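Local coordinates for MrsD protein (Bacillus sp., PDB 1P3Y) that catalyses the FAD-dependent oxidative decarboxylation of the C-terminal cysteine of the lantibiotic mersacidin to an aminoenethiol residue, at residues A92-N100 with V134-R142. Residues are numbered along the deposited sequence; the frame is centred on the assembly and turned at random.
Sequences ANILGQTAN and VSRNIEQLR. With FAD (flavin-adenine dinucleotide), chain B.
Leu-95 meets helix 132-144 with both of its methyls: CD1 lies 3.6 Å from Ile-138 CD1, while CD2 lies 3.7 Å from Leu-141 CD1, the two leucine side chains crossing at about a right angle. With CG anti to its carbonyl carbon (chi1 -77°), the end of Leu-141 comes nearer helix 92-99. Its CD2 reaches Thr-98 OG1 at 3.6 Å, and its CG rests against Ala-99 CB. Near the start of helix 92-99, Val-134 makes looser apolar contacts with Ala-92 and Leu-95. The axes, 8.9 Å apart at closest approach, cross at 49°. Beside this apolar row the side chain of Asn-137 points toward helix 92-99 and lies against Gly-96 CA and Ala-99 CB.

Polar side chains bond back to the backbone of 92-100. Thr-98 OG1 donates to Ile-94 O at 2.6 Å, approaching from the face opposite to Thr-98 N, so that one carbonyl takes two donors. Asn-100 ND2 gives a bent bond to Gly-96 O, in the carbonyl plane but tilted from its own amide plane.

The N-terminal end of helix 92-99 also holds the cofactor: Ala-92 N donates almost straight to flavin O2 (2.7 Å), and Asn-93 ND2 to phosphate oxygen O2P (2.7 Å). Asn-93 OD1 accepts from Ala-103 N of a neighbouring subunit. Helix 92-99 follows strand 84-90 and helix 132-144 comes after strand 119-122, neighbouring strands of the parallel Rossmann-like sheet of this HFCD flavoprotein.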
ATOM      1  N   ALA A  92     -34.061  -6.535   0.887  1.00 40.62           N
ATOM      2  CA  ALA A  92     -34.832  -6.587   2.117  1.00 41.26           C
ATOM      3  C   ALA A  92     -34.221  -5.499   3.012  1.00 43.06           C
ATOM      4  O   ALA A  92     -34.928  -4.719   3.665  1.00 44.15           O
ATOM      5  CB  ALA A  92     -34.694  -7.959   2.769  1.00 33.03           C
ATOM      6  N   ASN A  93     -32.892  -5.444   3.006  1.00 44.63           N
ATOM      7  CA  ASN A  93     -32.154  -4.476   3.799  1.00 42.39           C
ATOM      8  C   ASN A  93     -32.622  -3.038   3.537  1.00 40.95           C
ATOM      9  O   ASN A  93     -33.007  -2.333   4.469  1.00 42.79           O
ATOM     10  CB  ASN A  93     -30.648  -4.606   3.521  1.00 40.32           C
ATOM     11  CG  ASN A  93     -29.843  -3.538   4.228  1.00 40.80           C
ATOM     12  OD1 ASN A  93     -29.876  -3.439   5.463  1.00 36.66           O
ATOM     13  ND2 ASN A  93     -29.130  -2.710   3.450  1.00 27.20           N
ATOM     14  N   ILE A  94     -32.590  -2.596   2.281  1.00 39.28           N
ATOM     15  CA  ILE A  94     -33.031  -1.238   1.955  1.00 40.54           C
ATOM     16  C   ILE A  94     -34.492  -1.012   2.409  1.00 44.48           C
ATOM     17  O   ILE A  94     -34.828   0.064   2.931  1.00 42.14           O
ATOM     18  CB  ILE A  94     -32.843  -0.953   0.424  1.00 43.14           C
ATOM     19  CG1 ILE A  94     -31.670   0.028   0.218  1.00 47.48           C
ATOM     20  CG2 ILE A  94     -34.127  -0.483  -0.225  1.00 42.77           C
ATOM     21  CD1 ILE A  94     -31.670   1.255   1.060  1.00 46.49           C
ATOM     22  N   LEU A  95     -35.351  -2.023   2.227  1.00 42.71           N
ATOM     23  CA  LEU A  95     -36.746  -1.919   2.664  1.00 40.09           C
ATOM     24  C   LEU A  95     -36.761  -1.725   4.180  1.00 44.20           C
ATOM     25  O   LEU A  95     -37.470  -0.842   4.686  1.00 47.17           O
ATOM     26  CB  LEU A  95     -37.550  -3.180   2.304  1.00 35.49           C
ATOM     27  CG  LEU A  95     -37.720  -3.442   0.795  1.00 39.09           C
ATOM     28  CD1 LEU A  95     -38.452  -4.758   0.562  1.00 37.08           C
ATOM     29  CD2 LEU A  95     -38.456  -2.280   0.130  1.00 35.53           C
ATOM     30  N   GLY A  96     -35.975  -2.540   4.899  1.00 40.00           N
ATOM     31  CA  GLY A  96     -35.918  -2.424   6.352  1.00 37.56           C
ATOM     32  C   GLY A  96     -35.344  -1.089   6.827  1.00 43.20           C
ATOM     33  O   GLY A  96     -35.766  -0.516   7.847  1.00 40.17           O
ATOM     34  N   GLN A  97     -34.384  -0.557   6.082  1.00 42.84           N
ATOM     35  CA  GLN A  97     -33.795   0.696   6.503  1.00 45.12           C
ATOM     36  C   GLN A  97     -34.755   1.843   6.273  1.00 42.54           C
ATOM     37  O   GLN A  97     -34.985   2.660   7.177  1.00 38.84           O
ATOM     38  CB  GLN A  97     -32.461   0.966   5.772  1.00 44.62           C
ATOM     39  CG  GLN A  97     -31.237   0.339   6.457  1.00 48.63           C
ATOM     40  CD  GLN A  97     -29.904   0.704   5.796  1.00 46.21           C
ATOM     41  OE1 GLN A  97     -29.504   1.867   5.771  1.00 41.50           O
ATOM     42  NE2 GLN A  97     -29.219  -0.297   5.263  1.00 45.09           N
ATOM     43  N   THR A  98     -35.323   1.895   5.073  1.00 39.74           N
ATOM     44  CA  THR A  98     -36.211   2.998   4.731  1.00 47.09           C
ATOM     45  C   THR A  98     -37.504   2.962   5.540  1.00 48.80           C
ATOM     46  O   THR A  98     -37.991   4.002   6.001  1.00 46.58           O
ATOM     47  CB  THR A  98     -36.517   3.015   3.217  1.00 44.89           C
ATOM     48  OG1 THR A  98     -36.882   1.698   2.793  1.00 46.00           O
ATOM     49  CG2 THR A  98     -35.282   3.481   2.433  1.00 41.51           C
ATOM     50  N   ALA A  99     -38.036   1.763   5.743  1.00 46.15           N
ATOM     51  CA  ALA A  99     -39.262   1.619   6.509  1.00 47.75           C
ATOM     52  C   ALA A  99     -39.088   2.160   7.917  1.00 47.97           C
ATOM     53  O   ALA A  99     -40.040   2.668   8.508  1.00 54.58           O
ATOM     54  CB  ALA A  99     -39.677   0.154   6.572  1.00 42.11           C
ATOM     55  N   ASN A 100     -37.874   2.076   8.449  1.00 46.61           N
ATOM     56  CA  ASN A 100     -37.630   2.521   9.820  1.00 43.30           C
ATOM     57  C   ASN A 100     -36.852   3.801  10.039  1.00 42.03           C
ATOM     58  O   ASN A 100     -36.487   4.121  11.178  1.00 42.60           O
ATOM     59  CB  ASN A 100     -36.998   1.378  10.601  1.00 42.54           C
ATOM     60  CG  ASN A 100     -37.932   0.196  10.703  1.00 50.99           C
ATOM     61  OD1 ASN A 100     -39.007   0.306  11.303  1.00 62.10           O
ATOM     62  ND2 ASN A 100     -37.553  -0.934  10.102  1.00 46.96           N
ATOM     63  N   VAL A 134     -40.338  -8.534   6.502  1.00 45.43           N
ATOM     64  CA  VAL A 134     -40.342  -7.926   5.175  1.00 47.83           C
ATOM     65  C   VAL A 134     -41.740  -7.387   4.860  1.00 49.10           C
ATOM     66  O   VAL A 134     -41.909  -6.197   4.528  1.00 45.22           O
ATOM     67  CB  VAL A 134     -39.883  -8.947   4.113  1.00 47.54           C
ATOM     68  CG1 VAL A 134     -39.859  -8.314   2.734  1.00 41.47           C
ATOM     69  CG2 VAL A 134     -38.517  -9.478   4.495  1.00 43.55           C
ATOM     70  N   SER A 135     -42.741  -8.259   4.999  1.00 50.99           N
ATOM     71  CA  SER A 135     -44.136  -7.872   4.762  1.00 52.01           C
ATOM     72  C   SER A 135     -44.502  -6.669   5.644  1.00 48.86           C
ATOM     73  O   SER A 135     -45.111  -5.695   5.175  1.00 45.69           O
ATOM     74  CB  SER A 135     -45.072  -9.044   5.075  1.00 54.95           C
ATOM     75  OG  SER A 135     -44.755 -10.171   4.271  1.00 64.15           O
ATOM     76  N   ARG A 136     -44.121  -6.728   6.918  1.00 43.36           N
ATOM     77  CA  ARG A 136     -44.419  -5.621   7.811  1.00 43.37           C
ATOM     78  C   ARG A 136     -43.739  -4.364   7.310  1.00 48.80           C
ATOM     79  O   ARG A 136     -44.339  -3.276   7.330  1.00 49.71           O
ATOM     80  CB  ARG A 136     -43.954  -5.928   9.238  1.00 41.53           C
ATOM     81  CG  ARG A 136     -44.046  -4.711  10.163  1.00 42.55           C
ATOM     82  CD  ARG A 136     -43.937  -5.075  11.659  1.00 42.66           C
ATOM     83  NE  ARG A 136     -42.634  -5.575  12.099  1.00 48.76           N
ATOM     84  CZ  ARG A 136     -42.352  -6.848  12.399  1.00 56.74           C
ATOM     85  NH1 ARG A 136     -43.279  -7.809  12.319  1.00 53.43           N
ATOM     86  NH2 ARG A 136     -41.121  -7.163  12.791  1.00 57.13           N
ATOM     87  N   ASN A 137     -42.491  -4.514   6.847  1.00 49.02           N
ATOM     88  CA  ASN A 137     -41.731  -3.366   6.359  1.00 47.70           C
ATOM     89  C   ASN A 137     -42.394  -2.792   5.123  1.00 46.10           C
ATOM     90  O   ASN A 137     -42.568  -1.571   5.030  1.00 45.29           O
ATOM     91  CB  ASN A 137     -40.251  -3.746   6.088  1.00 44.77           C
ATOM     92  CG  ASN A 137     -39.381  -3.739   7.376  1.00 44.72           C
ATOM     93  OD1 ASN A 137     -38.313  -4.352   7.425  1.00 48.49           O
ATOM     94  ND2 ASN A 137     -39.841  -3.035   8.407  1.00 42.91           N
ATOM     95  N   ILE A 138     -42.774  -3.662   4.183  1.00 47.52           N
ATOM     96  CA  ILE A 138     -43.440  -3.222   2.943  1.00 52.80           C
ATOM     97  C   ILE A 138     -44.705  -2.411   3.286  1.00 55.46           C
ATOM     98  O   ILE A 138     -44.938  -1.310   2.753  1.00 53.87           O
ATOM     99  CB  ILE A 138     -43.888  -4.428   2.070  1.00 56.05           C
ATOM    100  CG1 ILE A 138     -42.674  -5.275   1.657  1.00 51.25           C
ATOM    101  CG2 ILE A 138     -44.681  -3.918   0.850  1.00 50.38           C
ATOM    102  CD1 ILE A 138     -42.001  -4.801   0.395  1.00 55.65           C
ATOM    103  N   GLU A 139     -45.511  -2.973   4.183  1.00 53.11           N
ATOM    104  CA  GLU A 139     -46.736  -2.332   4.607  1.00 57.42           C
ATOM    105  C   GLU A 139     -46.434  -0.949   5.169  1.00 55.57           C
ATOM    106  O   GLU A 139     -47.005   0.060   4.714  1.00 58.18           O
ATOM    107  CB  GLU A 139     -47.453  -3.210   5.641  1.00 63.75           C
ATOM    108  CG  GLU A 139     -48.838  -2.707   6.087  1.00 73.22           C
ATOM    109  CD  GLU A 139     -49.709  -2.210   4.927  1.00 79.81           C
ATOM    110  OE1 GLU A 139     -49.685  -2.857   3.845  1.00 77.86           O
ATOM    111  OE2 GLU A 139     -50.419  -1.179   5.108  1.00 75.09           O
ATOM    112  N   GLN A 140     -45.504  -0.894   6.119  1.00 52.25           N
ATOM    113  CA  GLN A 140     -45.114   0.360   6.764  1.00 49.68           C
ATOM    114  C   GLN A 140     -44.721   1.436   5.755  1.00 52.20           C
ATOM    115  O   GLN A 140     -45.034   2.614   5.940  1.00 52.58           O
ATOM    116  CB  GLN A 140     -43.964   0.116   7.744  1.00 50.55           C
ATOM    117  CG  GLN A 140     -43.591   1.329   8.584  1.00 49.99           C
ATOM    118  CD  GLN A 140     -44.695   1.737   9.540  1.00 55.50           C
ATOM    119  OE1 GLN A 140     -44.906   1.103  10.572  1.00 54.88           O
ATOM    120  NE2 GLN A 140     -45.408   2.802   9.200  1.00 53.74           N
ATOM    121  N   LEU A 141     -43.990   1.034   4.720  1.00 52.40           N
ATOM    122  CA  LEU A 141     -43.571   1.950   3.665  1.00 55.15           C
ATOM    123  C   LEU A 141     -44.797   2.514   2.942  1.00 56.87           C
ATOM    124  O   LEU A 141     -44.862   3.719   2.640  1.00 53.44           O
ATOM    125  CB  LEU A 141     -42.660   1.222   2.671  1.00 57.81           C
ATOM    126  CG  LEU A 141     -41.212   0.987   3.119  1.00 57.43           C
ATOM    127  CD1 LEU A 141     -40.551  -0.040   2.210  1.00 52.38           C
ATOM    128  CD2 LEU A 141     -40.449   2.320   3.096  1.00 54.97           C
ATOM    129  N   ARG A 142     -45.757   1.634   2.651  1.00 55.89           N
ATOM    130  CA  ARG A 142     -46.992   2.045   1.990  1.00 55.47           C
ATOM    131  C   ARG A 142     -47.735   3.019   2.904  1.00 55.27           C
ATOM    132  O   ARG A 142     -48.091   4.126   2.487  1.00 53.39           O
ATOM    133  CB  ARG A 142     -47.858   0.826   1.686  1.00 51.44           C
ATOM    134  CG  ARG A 142     -47.543   0.203   0.345  1.00 46.24           C
ATOM    135  CD  ARG A 142     -47.911  -1.264   0.300  1.00 42.26           C
ATOM    136  NE  ARG A 142     -47.563  -1.860  -0.987  1.00 37.84           N
ATOM    137  CZ  ARG A 142     -47.533  -3.173  -1.202  1.00 45.23           C
ATOM    138  NH1 ARG A 142     -47.840  -4.015  -0.207  1.00 37.15           N
ATOM    139  NH2 ARG A 142     -47.166  -3.643  -2.396  1.00 37.16           N
TER
HETATM  140  PA  FAD B 259     -25.104  -2.319   1.291  1.00 41.21           P
HETATM  141  O1A FAD B 259     -24.412  -2.770   0.010  1.00 36.06           O
HETATM  142  O2A FAD B 259     -24.964  -0.867   1.707  1.00 41.76           O
HETATM  143  O5B FAD B 259     -24.623  -3.218   2.576  1.00 38.98           O
HETATM  144  C5B FAD B 259     -23.951  -4.508   2.465  1.00 53.32           C
HETATM  145  C4B FAD B 259     -22.438  -4.378   2.590  1.00 60.86           C
HETATM  146  O4B FAD B 259     -22.043  -3.039   2.312  1.00 68.54           O
HETATM  147  C3B FAD B 259     -21.878  -4.676   3.992  1.00 65.50           C
HETATM  148  O3B FAD B 259     -21.023  -5.801   3.820  1.00 61.68           O
HETATM  149  C2B FAD B 259     -21.207  -3.400   4.384  1.00 68.02           C
HETATM  150  O2B FAD B 259     -20.090  -3.421   5.227  1.00 70.50           O
HETATM  151  C1B FAD B 259     -20.889  -2.734   3.048  1.00 74.63           C
HETATM  152  N9A FAD B 259     -20.747  -1.243   2.974  1.00 81.13           N
HETATM  153  C8A FAD B 259     -21.734  -0.171   3.091  1.00 79.84           C
HETATM  154  N7A FAD B 259     -21.237   1.041   2.974  1.00 82.92           N
HETATM  155  C5A FAD B 259     -19.836   0.835   2.761  1.00 85.00           C
HETATM  156  C6A FAD B 259     -18.704   1.721   2.569  1.00 86.25           C
HETATM  157  N6A FAD B 259     -18.830   3.057   2.532  1.00 87.98           N
HETATM  158  N1A FAD B 259     -17.408   1.139   2.412  1.00 85.05           N
HETATM  159  C2A FAD B 259     -17.222  -0.216   2.443  1.00 80.08           C
HETATM  160  N3A FAD B 259     -18.274  -1.164   2.613  1.00 80.33           N
HETATM  161  C4A FAD B 259     -19.562  -0.477   2.777  1.00 81.20           C
HETATM  162  N1  FAD B 259     -30.495  -9.245  -0.562  1.00 49.30           N
HETATM  163  C2  FAD B 259     -31.804  -9.015  -0.967  1.00 49.87           C
HETATM  164  O2  FAD B 259     -32.648  -8.539  -0.161  1.00 54.45           O
HETATM  165  N3  FAD B 259     -32.174  -9.318  -2.287  1.00 49.53           N
HETATM  166  C4  FAD B 259     -31.296  -9.867  -3.298  1.00 49.06           C
HETATM  167  O4  FAD B 259     -31.746 -10.119  -4.482  1.00 49.97           O
HETATM  168  C4X FAD B 259     -29.988 -10.070  -2.865  1.00 47.69           C
HETATM  169  N5  FAD B 259     -29.069 -10.588  -3.842  1.00 49.27           N
HETATM  170  C5X FAD B 259     -27.710 -10.778  -3.435  1.00 51.76           C
HETATM  171  C6  FAD B 259     -26.753 -11.288  -4.364  1.00 53.93           C
HETATM  172  C7  FAD B 259     -25.352 -11.505  -4.030  1.00 57.91           C
HETATM  173  C7M FAD B 259     -24.397 -12.052  -5.130  1.00 58.71           C
HETATM  174  C8  FAD B 259     -24.911 -11.180  -2.656  1.00 53.26           C
HETATM  175  C8M FAD B 259     -23.486 -11.345  -2.167  1.00 57.01           C
HETATM  176  C9  FAD B 259     -25.814 -10.677  -1.705  1.00 51.26           C
HETATM  177  C9A FAD B 259     -27.214 -10.463  -2.037  1.00 50.76           C
HETATM  178  N10 FAD B 259     -28.279  -9.938  -1.112  1.00 46.20           N
HETATM  179  C10 FAD B 259     -29.610  -9.749  -1.511  1.00 46.75           C
HETATM  180  C1' FAD B 259     -27.872  -9.623   0.226  1.00 41.00           C
HETATM  181  C2' FAD B 259     -27.635  -8.194   0.552  1.00 41.11           C
HETATM  182  O2' FAD B 259     -26.534  -7.702  -0.338  1.00 39.61           O
HETATM  183  C3' FAD B 259     -27.195  -8.028   1.959  1.00 39.82           C
HETATM  184  O3' FAD B 259     -28.297  -8.113   2.888  1.00 40.99           O
HETATM  185  C4' FAD B 259     -26.464  -6.686   2.249  1.00 36.69           C
HETATM  186  O4' FAD B 259     -26.038  -6.708   3.653  1.00 40.28           O
HETATM  187  C5' FAD B 259     -27.297  -5.444   2.044  1.00 34.56           C
HETATM  188  O5' FAD B 259     -27.229  -5.005   0.678  1.00 34.64           O
HETATM  189  P   FAD B 259     -27.601  -3.532   0.253  1.00 39.04           P
HETATM  190  O1P FAD B 259     -27.409  -3.472  -1.200  1.00 37.64           O
HETATM  191  O2P FAD B 259     -28.984  -3.220   0.767  1.00 40.41           O
HETATM  192  O3P FAD B 259     -26.643  -2.594   1.156  1.00 42.53           O